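Local coordinates for protein ZmpA Glycopeptidase (Clostridium perfringens, PDB 6XSX) that acts as a glycopeptidase, a metalloprotease of the M60 family whose catalytic module is the part present in this chain, at residues A[55-60]-A[76-81]; A[118-123]-A[137-142]. One frame throughout, in Å; residues are numbered along the deposited sequence.

Contact 1 and contact 2 lie side by side, their centres about 9 Å apart and about 30 and 31 Å from the centre of the chain. Strand 117-123 joins them: it runs between strands 49-56 and 75-80, so contact 1 spans it within one sheet, while contact 2 leaves it for a second sheet. Probable backbone hydrogen bonds tie the two together, Val-55 N to Gly-118 O at 2.8 Å and Val-77 N to Tyr-121 O at 2.7 Å. Neither contact includes residues of helix 277-286, whose HExxH pattern is consistent with a metalloprotease zinc site, although no metal is bound there in this structure.

Contact 1. Residues A[55-60]-A[76-81]; sequences VKSGQV and LVFKQM
Val-55 and Phe-78 meet across an intervening strand: the phenyl ring passes Gly-118 and brings CD1 to 3.8 Å from Val-55 CG2, with CE1 of the ring at 3.9 Å from the same methyl. Phe-78 CG stands anti to the backbone N (chi1 165°), which sends the ring toward strand 49-56. This buried apolar pair is the tight half. At the ring's far end the contact becomes polar and is completed by a water. Ser-57 OG comes obliquely to within 3.7 Å of Phe-78 CZ; it lies 4.4 Å from Gln-80 OE1, and the two are joined not directly but through a water that donates both to Ser-57 OG at 2.6 Å and to Gln-80 OE1 at 2.8 Å. Ser-57 OG also bonds to Pro-103 O. The Gln-80 amide is firmly held, for NE2 makes a nearly straight bond (177°) to Met-81 O at 2.8 Å and a second to Ala-115 O, while OE1 also takes Ala-117 N. The more exposed side is a type II turn, Lys-56 to Gln-59, with Gly-58 at the position that favours glycine; Gln-59 OE1 folds back to accept Lys-56 N at 2.9 Å. The turn carries the chain from strand 49-56 into strand 60-66 of the second sheet, while strand 117-123 runs between the two contact strands and Ile-102 packs on Phe-78.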
ATOM      1  N   VAL A  55      30.969  -3.780   2.933  1.00 17.76           N
ATOM      2  CA  VAL A  55      32.110  -4.140   2.108  1.00 17.48           C
ATOM      3  C   VAL A  55      32.236  -3.138   0.959  1.00 17.70           C
ATOM      4  O   VAL A  55      31.266  -2.464   0.605  1.00 18.13           O
ATOM      5  CB  VAL A  55      31.980  -5.584   1.576  1.00 17.15           C
ATOM      6  CG1 VAL A  55      32.227  -6.617   2.670  1.00 17.60           C
ATOM      7  CG2 VAL A  55      30.626  -5.819   0.915  1.00 17.28           C
ATOM      8  N   LYS A  56      33.450  -3.067   0.399  1.00 17.36           N
ATOM      9  CA  LYS A  56      33.757  -2.346  -0.823  1.00 17.53           C
ATOM     10  C   LYS A  56      33.796  -3.342  -1.975  1.00 18.42           C
ATOM     11  O   LYS A  56      34.326  -4.440  -1.816  1.00 17.46           O
ATOM     12  CB  LYS A  56      35.146  -1.704  -0.715  1.00 17.73           C
ATOM     13  CG  LYS A  56      35.310  -0.694   0.407  1.00 17.40           C
ATOM     14  CD  LYS A  56      36.713  -0.151   0.530  1.00 18.73           C
ATOM     15  CE  LYS A  56      36.841   0.780   1.722  1.00 19.40           C
ATOM     16  NZ  LYS A  56      38.136   1.500   1.725  1.00 19.08           N
ATOM     17  N   SER A  57      33.267  -2.937  -3.143  1.00 18.06           N
ATOM     18  CA  SER A  57      33.403  -3.737  -4.348  1.00 19.02           C
ATOM     19  C   SER A  57      34.881  -4.053  -4.568  1.00 19.44           C
ATOM     20  O   SER A  57      35.722  -3.177  -4.408  1.00 19.54           O
ATOM     21  CB  SER A  57      32.780  -3.051  -5.551  1.00 19.41           C
ATOM     22  OG  SER A  57      31.349  -3.143  -5.503  1.00 20.60           O
ATOM     23  N   GLY A  58      35.187  -5.308  -4.921  1.00 19.39           N
ATOM     24  CA  GLY A  58      36.559  -5.676  -5.238  1.00 21.68           C
ATOM     25  C   GLY A  58      37.380  -6.087  -4.016  1.00 23.60           C
ATOM     26  O   GLY A  58      38.526  -6.508  -4.165  1.00 24.83           O
ATOM     27  N   GLN A  59      36.816  -5.965  -2.806  1.00 23.38           N
ATOM     28  CA  GLN A  59      37.541  -6.462  -1.644  1.00 22.79           C
ATOM     29  C   GLN A  59      37.306  -7.965  -1.499  1.00 22.51           C
ATOM     30  O   GLN A  59      36.340  -8.513  -2.028  1.00 20.48           O
ATOM     31  CB  GLN A  59      37.245  -5.654  -0.373  1.00 23.38           C
ATOM     32  CG  GLN A  59      35.999  -6.070   0.397  1.00 23.58           C
ATOM     33  CD  GLN A  59      35.960  -5.493   1.798  1.00 25.58           C
ATOM     34  OE1 GLN A  59      35.505  -4.371   2.032  1.00 24.05           O
ATOM     35  NE2 GLN A  59      36.423  -6.273   2.765  1.00 24.82           N
ATOM     36  N   VAL A  60      38.224  -8.608  -0.777  1.00 22.04           N
ATOM     37  CA  VAL A  60      38.127 -10.014  -0.429  1.00 23.60           C
ATOM     38  C   VAL A  60      37.545 -10.109   0.976  1.00 23.24           C
ATOM     39  O   VAL A  60      37.908  -9.332   1.857  1.00 25.45           O
ATOM     40  CB  VAL A  60      39.514 -10.685  -0.492  1.00 25.37           C
ATOM     41  CG1 VAL A  60      39.495 -12.104   0.065  1.00 25.11           C
ATOM     42  CG2 VAL A  60      40.103 -10.644  -1.898  1.00 24.33           C
ATOM     43  N   LEU A  76      24.803 -15.445   0.708  1.00 20.76           N
ATOM     44  CA  LEU A  76      25.034 -14.057   1.059  1.00 21.89           C
ATOM     45  C   LEU A  76      24.405 -13.189  -0.028  1.00 21.13           C
ATOM     46  O   LEU A  76      24.414 -13.566  -1.208  1.00 20.48           O
ATOM     47  CB  LEU A  76      26.548 -13.839   1.097  1.00 24.52           C
ATOM     48  CG  LEU A  76      27.096 -13.030   2.265  1.00 26.71           C
ATOM     49  CD1 LEU A  76      26.662 -13.627   3.599  1.00 27.11           C
ATOM     50  CD2 LEU A  76      28.619 -12.978   2.184  1.00 26.55           C
ATOM     51  N   VAL A  77      23.835 -12.052   0.397  1.00 19.08           N
ATOM     52  CA  VAL A  77      23.389 -11.016  -0.516  1.00 17.48           C
ATOM     53  C   VAL A  77      24.282  -9.796  -0.300  1.00 18.23           C
ATOM     54  O   VAL A  77      24.383  -9.292   0.820  1.00 17.75           O
ATOM     55  CB  VAL A  77      21.892 -10.687  -0.327  1.00 17.38           C
ATOM     56  CG1 VAL A  77      21.435  -9.543  -1.232  1.00 16.87           C
ATOM     57  CG2 VAL A  77      21.008 -11.920  -0.540  1.00 17.08           C
ATOM     58  N   PHE A  78      24.972  -9.379  -1.373  1.00 17.77           N
ATOM     59  CA  PHE A  78      25.610  -8.075  -1.435  1.00 18.27           C
ATOM     60  C   PHE A  78      24.607  -7.095  -2.037  1.00 19.06           C
ATOM     61  O   PHE A  78      24.013  -7.375  -3.082  1.00 19.16           O
ATOM     62  CB  PHE A  78      26.899  -8.118  -2.264  1.00 18.27           C
ATOM     63  CG  PHE A  78      27.453  -6.772  -2.685  1.00 18.92           C
ATOM     64  CD1 PHE A  78      27.991  -5.891  -1.758  1.00 18.41           C
ATOM     65  CD2 PHE A  78      27.451  -6.386  -4.021  1.00 19.05           C
ATOM     66  CE1 PHE A  78      28.492  -4.654  -2.144  1.00 19.29           C
ATOM     67  CE2 PHE A  78      27.949  -5.149  -4.407  1.00 18.96           C
ATOM     68  CZ  PHE A  78      28.475  -4.283  -3.471  1.00 18.76           C
ATOM     69  N   LYS A  79      24.430  -5.955  -1.360  1.00 17.97           N
ATOM     70  CA  LYS A  79      23.541  -4.917  -1.845  1.00 18.24           C
ATOM     71  C   LYS A  79      24.338  -3.623  -1.985  1.00 18.15           C
ATOM     72  O   LYS A  79      24.770  -3.051  -0.983  1.00 18.60           O
ATOM     73  CB  LYS A  79      22.315  -4.805  -0.923  1.00 17.84           C
ATOM     74  CG  LYS A  79      21.205  -3.852  -1.385  1.00 17.07           C
ATOM     75  CD  LYS A  79      21.376  -2.449  -0.832  1.00 16.70           C
ATOM     76  CE  LYS A  79      20.258  -1.490  -1.176  1.00 16.35           C
ATOM     77  NZ  LYS A  79      20.359  -0.996  -2.572  1.00 16.85           N
ATOM     78  N   GLN A  80      24.538  -3.196  -3.238  1.00 17.31           N
ATOM     79  CA  GLN A  80      25.151  -1.921  -3.572  1.00 16.62           C
ATOM     80  C   GLN A  80      24.163  -0.804  -3.245  1.00 16.55           C
ATOM     81  O   GLN A  80      22.969  -0.928  -3.528  1.00 16.53           O
ATOM     82  CB  GLN A  80      25.516  -1.908  -5.057  1.00 16.96           C
ATOM     83  CG  GLN A  80      25.664  -0.513  -5.663  1.00 16.57           C
ATOM     84  CD  GLN A  80      26.917   0.214  -5.234  1.00 17.43           C
ATOM     85  OE1 GLN A  80      28.037  -0.272  -5.423  1.00 17.55           O
ATOM     86  NE2 GLN A  80      26.738   1.403  -4.667  1.00 16.79           N
ATOM     87  N   MET A  81      24.666   0.283  -2.646  1.00 16.43           N
ATOM     88  CA  MET A  81      23.833   1.416  -2.250  1.00 17.74           C
ATOM     89  C   MET A  81      23.405   2.245  -3.460  1.00 18.14           C
ATOM     90  O   MET A  81      24.192   2.435  -4.391  1.00 18.88           O
ATOM     91  CB  MET A  81      24.568   2.335  -1.261  1.00 17.86           C
ATOM     92  CG  MET A  81      24.624   1.777   0.153  1.00 17.40           C
ATOM     93  SD  MET A  81      22.969   1.339   0.744  1.00 19.07           S
ATOM     94  CE  MET A  81      22.313   2.957   1.143  1.00 17.42           C
TER
HETATM   95  O   HOH W   1      29.407  -2.175  -6.910  1.00 21.65           O

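Contact 2. Residues A[118-123]-A[137-142]; sequences GVLYTS and IRIEGA. With EDO (1,2-ethanediol), chain F.
Thr-122 and Ile-137 sit on strands that run in opposite directions, their CA atoms 9.7 Å apart, and no backbone hydrogen bond spans the gap. Side chains therefore do all the joining. Thr-122 turns its methyl inward, CG2 lying 4.1 Å from Ile-137 CD1 as the two side chains slide past each other. The isoleucine reaches this point with CG1 between its backbone N and carbonyl carbon (chi1 82°), the less roomy placement for a branched residue. Two residues along each strand, Leu-120 CD1 rests 4.3 Å from Ile-139 CG2 and equally far from CD1 of that isoleucine, touching both branches. For these four buried residues, Thr-122, Ile-137, Leu-120 and Ile-139, the distances are loose van der Waals ones, the mark of two beta sheets packed face to face: strand 117-123 belongs to the large mixed sheet and strand 136-140 to the four-stranded antiparallel one. Ile-61 and Leu-76 also touch Leu-120, while Tyr-53 packs on Ile-139 and Ala-142, so the core continues past both segments. On the reverse side of strand 136-140, Arg-138 and Glu-140 alternate with the isoleucines and touch Tyr-64 of strand 60-66. Arg-138 bends at chi3 (53°), and its NH1 gives a salt-bridge bond of 2.6 Å to Glu-140 OE2, almost within the guanidinium plane and on the anti side of the carboxylate. The bond is close to straight (172°), and probably limits rotation of the guanidinium. Arg-138 NE makes a weak bond, 3.5 Å, to O1 of a 1,2-ethanediol probably left from crystallisation, and both charged residues also touch a crystal neighbour.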
ATOM      1  N   GLY A 118      28.669  -1.517  -0.454  1.00 17.08           N
ATOM      2  CA  GLY A 118      27.364  -1.759   0.141  1.00 16.39           C
ATOM      3  C   GLY A 118      27.465  -2.698   1.338  1.00 16.64           C
ATOM      4  O   GLY A 118      28.488  -2.727   2.015  1.00 17.22           O
ATOM      5  N   VAL A 119      26.390  -3.461   1.579  1.00 17.07           N
ATOM      6  CA  VAL A 119      26.222  -4.219   2.807  1.00 17.17           C
ATOM      7  C   VAL A 119      25.890  -5.676   2.465  1.00 17.98           C
ATOM      8  O   VAL A 119      25.546  -5.997   1.324  1.00 17.78           O
ATOM      9  CB  VAL A 119      25.132  -3.588   3.698  1.00 17.74           C
ATOM     10  CG1 VAL A 119      25.454  -2.150   4.083  1.00 16.84           C
ATOM     11  CG2 VAL A 119      23.756  -3.687   3.060  1.00 16.82           C
ATOM     12  N   LEU A 120      26.001  -6.545   3.483  1.00 18.48           N
ATOM     13  CA  LEU A 120      25.720  -7.966   3.359  1.00 18.89           C
ATOM     14  C   LEU A 120      24.490  -8.299   4.190  1.00 19.21           C
ATOM     15  O   LEU A 120      24.380  -7.867   5.339  1.00 17.98           O
ATOM     16  CB  LEU A 120      26.911  -8.820   3.832  1.00 18.54           C
ATOM     17  CG  LEU A 120      28.274  -8.546   3.188  1.00 18.65           C
ATOM     18  CD1 LEU A 120      29.336  -9.436   3.812  1.00 18.98           C
ATOM     19  CD2 LEU A 120      28.244  -8.760   1.680  1.00 18.86           C
ATOM     20  N   TYR A 121      23.592  -9.077   3.567  1.00 19.49           N
ATOM     21  CA  TYR A 121      22.503  -9.768   4.233  1.00 20.33           C
ATOM     22  C   TYR A 121      22.627 -11.268   3.969  1.00 21.13           C
ATOM     23  O   TYR A 121      23.335 -11.690   3.051  1.00 23.19           O
ATOM     24  CB  TYR A 121      21.157  -9.273   3.699  1.00 19.83           C
ATOM     25  CG  TYR A 121      20.998  -7.771   3.621  1.00 19.51           C
ATOM     26  CD1 TYR A 121      20.997  -6.987   4.766  1.00 18.41           C
ATOM     27  CD2 TYR A 121      20.838  -7.135   2.396  1.00 18.47           C
ATOM     28  CE1 TYR A 121      20.849  -5.610   4.701  1.00 17.67           C
ATOM     29  CE2 TYR A 121      20.678  -5.760   2.310  1.00 17.55           C
ATOM     30  CZ  TYR A 121      20.676  -4.999   3.468  1.00 18.00           C
ATOM     31  OH  TYR A 121      20.534  -3.646   3.383  1.00 16.69           O
ATOM     32  N   THR A 122      21.926 -12.069   4.779  1.00 19.29           N
ATOM     33  CA  THR A 122      21.836 -13.495   4.525  1.00 18.55           C
ATOM     34  C   THR A 122      20.461 -13.815   3.950  1.00 19.49           C
ATOM     35  O   THR A 122      19.462 -13.155   4.262  1.00 18.25           O
ATOM     36  CB  THR A 122      22.110 -14.346   5.777  1.00 17.44           C
ATOM     37  OG1 THR A 122      21.070 -14.145   6.732  1.00 16.93           O
ATOM     38  CG2 THR A 122      23.435 -14.027   6.434  1.00 16.87           C
ATOM     39  N   SER A 123      20.455 -14.843   3.100  1.00 19.59           N
ATOM     40  CA  SER A 123      19.247 -15.453   2.584  1.00 20.52           C
ATOM     41  C   SER A 123      19.390 -16.955   2.789  1.00 21.56           C
ATOM     42  O   SER A 123      20.405 -17.529   2.383  1.00 20.70           O
ATOM     43  CB  SER A 123      19.074 -15.116   1.132  1.00 20.12           C
ATOM     44  OG  SER A 123      17.997 -15.854   0.585  1.00 22.24           O
ATOM     45  N   ILE A 137      27.379 -19.345  10.300  1.00 23.05           N
ATOM     46  CA  ILE A 137      28.378 -18.721   9.452  1.00 24.43           C
ATOM     47  C   ILE A 137      29.150 -17.671  10.245  1.00 23.10           C
ATOM     48  O   ILE A 137      28.655 -17.132  11.240  1.00 21.64           O
ATOM     49  CB  ILE A 137      27.807 -18.165   8.126  1.00 25.94           C
ATOM     50  CG1 ILE A 137      27.163 -16.789   8.284  1.00 26.37           C
ATOM     51  CG2 ILE A 137      26.876 -19.158   7.435  1.00 27.13           C
ATOM     52  CD1 ILE A 137      26.991 -16.062   6.968  1.00 29.44           C
ATOM     53  N   ARG A 138      30.370 -17.411   9.765  1.00 21.65           N
ATOM     54  CA  ARG A 138      31.214 -16.346  10.267  1.00 22.54           C
ATOM     55  C   ARG A 138      31.805 -15.599   9.077  1.00 21.79           C
ATOM     56  O   ARG A 138      32.213 -16.219   8.098  1.00 21.02           O
ATOM     57  CB  ARG A 138      32.320 -16.937  11.142  1.00 23.05           C
ATOM     58  CG  ARG A 138      33.128 -15.903  11.908  1.00 24.82           C
ATOM     59  CD  ARG A 138      33.978 -16.568  12.977  1.00 25.58           C
ATOM     60  NE  ARG A 138      34.822 -17.652  12.488  1.00 27.19           N
ATOM     61  CZ  ARG A 138      35.986 -17.481  11.870  1.00 28.31           C
ATOM     62  NH1 ARG A 138      36.444 -16.261  11.648  1.00 27.09           N
ATOM     63  NH2 ARG A 138      36.684 -18.534  11.478  1.00 29.27           N
ATOM     64  N   ILE A 139      31.843 -14.266   9.179  1.00 21.22           N
ATOM     65  CA  ILE A 139      32.375 -13.437   8.113  1.00 21.72           C
ATOM     66  C   ILE A 139      33.623 -12.726   8.634  1.00 21.78           C
ATOM     67  O   ILE A 139      33.564 -12.039   9.649  1.00 22.43           O
ATOM     68  CB  ILE A 139      31.302 -12.450   7.594  1.00 20.99           C
ATOM     69  CG1 ILE A 139      30.071 -13.192   7.061  1.00 20.67           C
ATOM     70  CG2 ILE A 139      31.880 -11.515   6.544  1.00 21.09           C
ATOM     71  CD1 ILE A 139      28.831 -12.328   6.934  1.00 20.15           C
ATOM     72  N   GLU A 140      34.735 -12.864   7.904  1.00 21.92           N
ATOM     73  CA  GLU A 140      35.971 -12.166   8.225  1.00 21.77           C
ATOM     74  C   GLU A 140      36.262 -11.107   7.163  1.00 21.06           C
ATOM     75  O   GLU A 140      36.071 -11.346   5.970  1.00 20.51           O
ATOM     76  CB  GLU A 140      37.153 -13.141   8.197  1.00 23.31           C
ATOM     77  CG  GLU A 140      37.196 -14.143   9.332  1.00 25.73           C
ATOM     78  CD  GLU A 140      38.434 -15.038   9.327  1.00 27.65           C
ATOM     79  OE1 GLU A 140      39.241 -14.957   8.359  1.00 28.07           O
ATOM     80  OE2 GLU A 140      38.593 -15.829  10.281  1.00 28.34           O
ATOM     81  N   GLY A 141      36.753  -9.946   7.613  1.00 21.39           N
ATOM     82  CA  GLY A 141      37.382  -8.960   6.745  1.00 21.35           C
ATOM     83  C   GLY A 141      36.448  -7.807   6.378  1.00 22.98           C
ATOM     84  O   GLY A 141      36.811  -6.949   5.570  1.00 22.27           O
ATOM     85  N   ALA A 142      35.248  -7.784   6.976  1.00 22.56           N
ATOM     86  CA  ALA A 142      34.273  -6.756   6.646  1.00 25.62           C
ATOM     87  C   ALA A 142      34.251  -5.687   7.740  1.00 27.15           C
ATOM     88  O   ALA A 142      34.821  -5.878   8.804  1.00 27.11           O
ATOM     89  CB  ALA A 142      32.911  -7.372   6.402  1.00 23.26           C
TER
HETATM   90  C1  EDO F1305      31.264 -20.795  12.253  1.00 32.24           C
HETATM   91  O1  EDO F1305      32.571 -20.266  12.396  1.00 37.63           O
HETATM   92  C2  EDO F1305      31.076 -21.426  10.931  1.00 31.39           C
HETATM   93  O2  EDO F1305      32.041 -22.435  10.709  1.00 30.64           O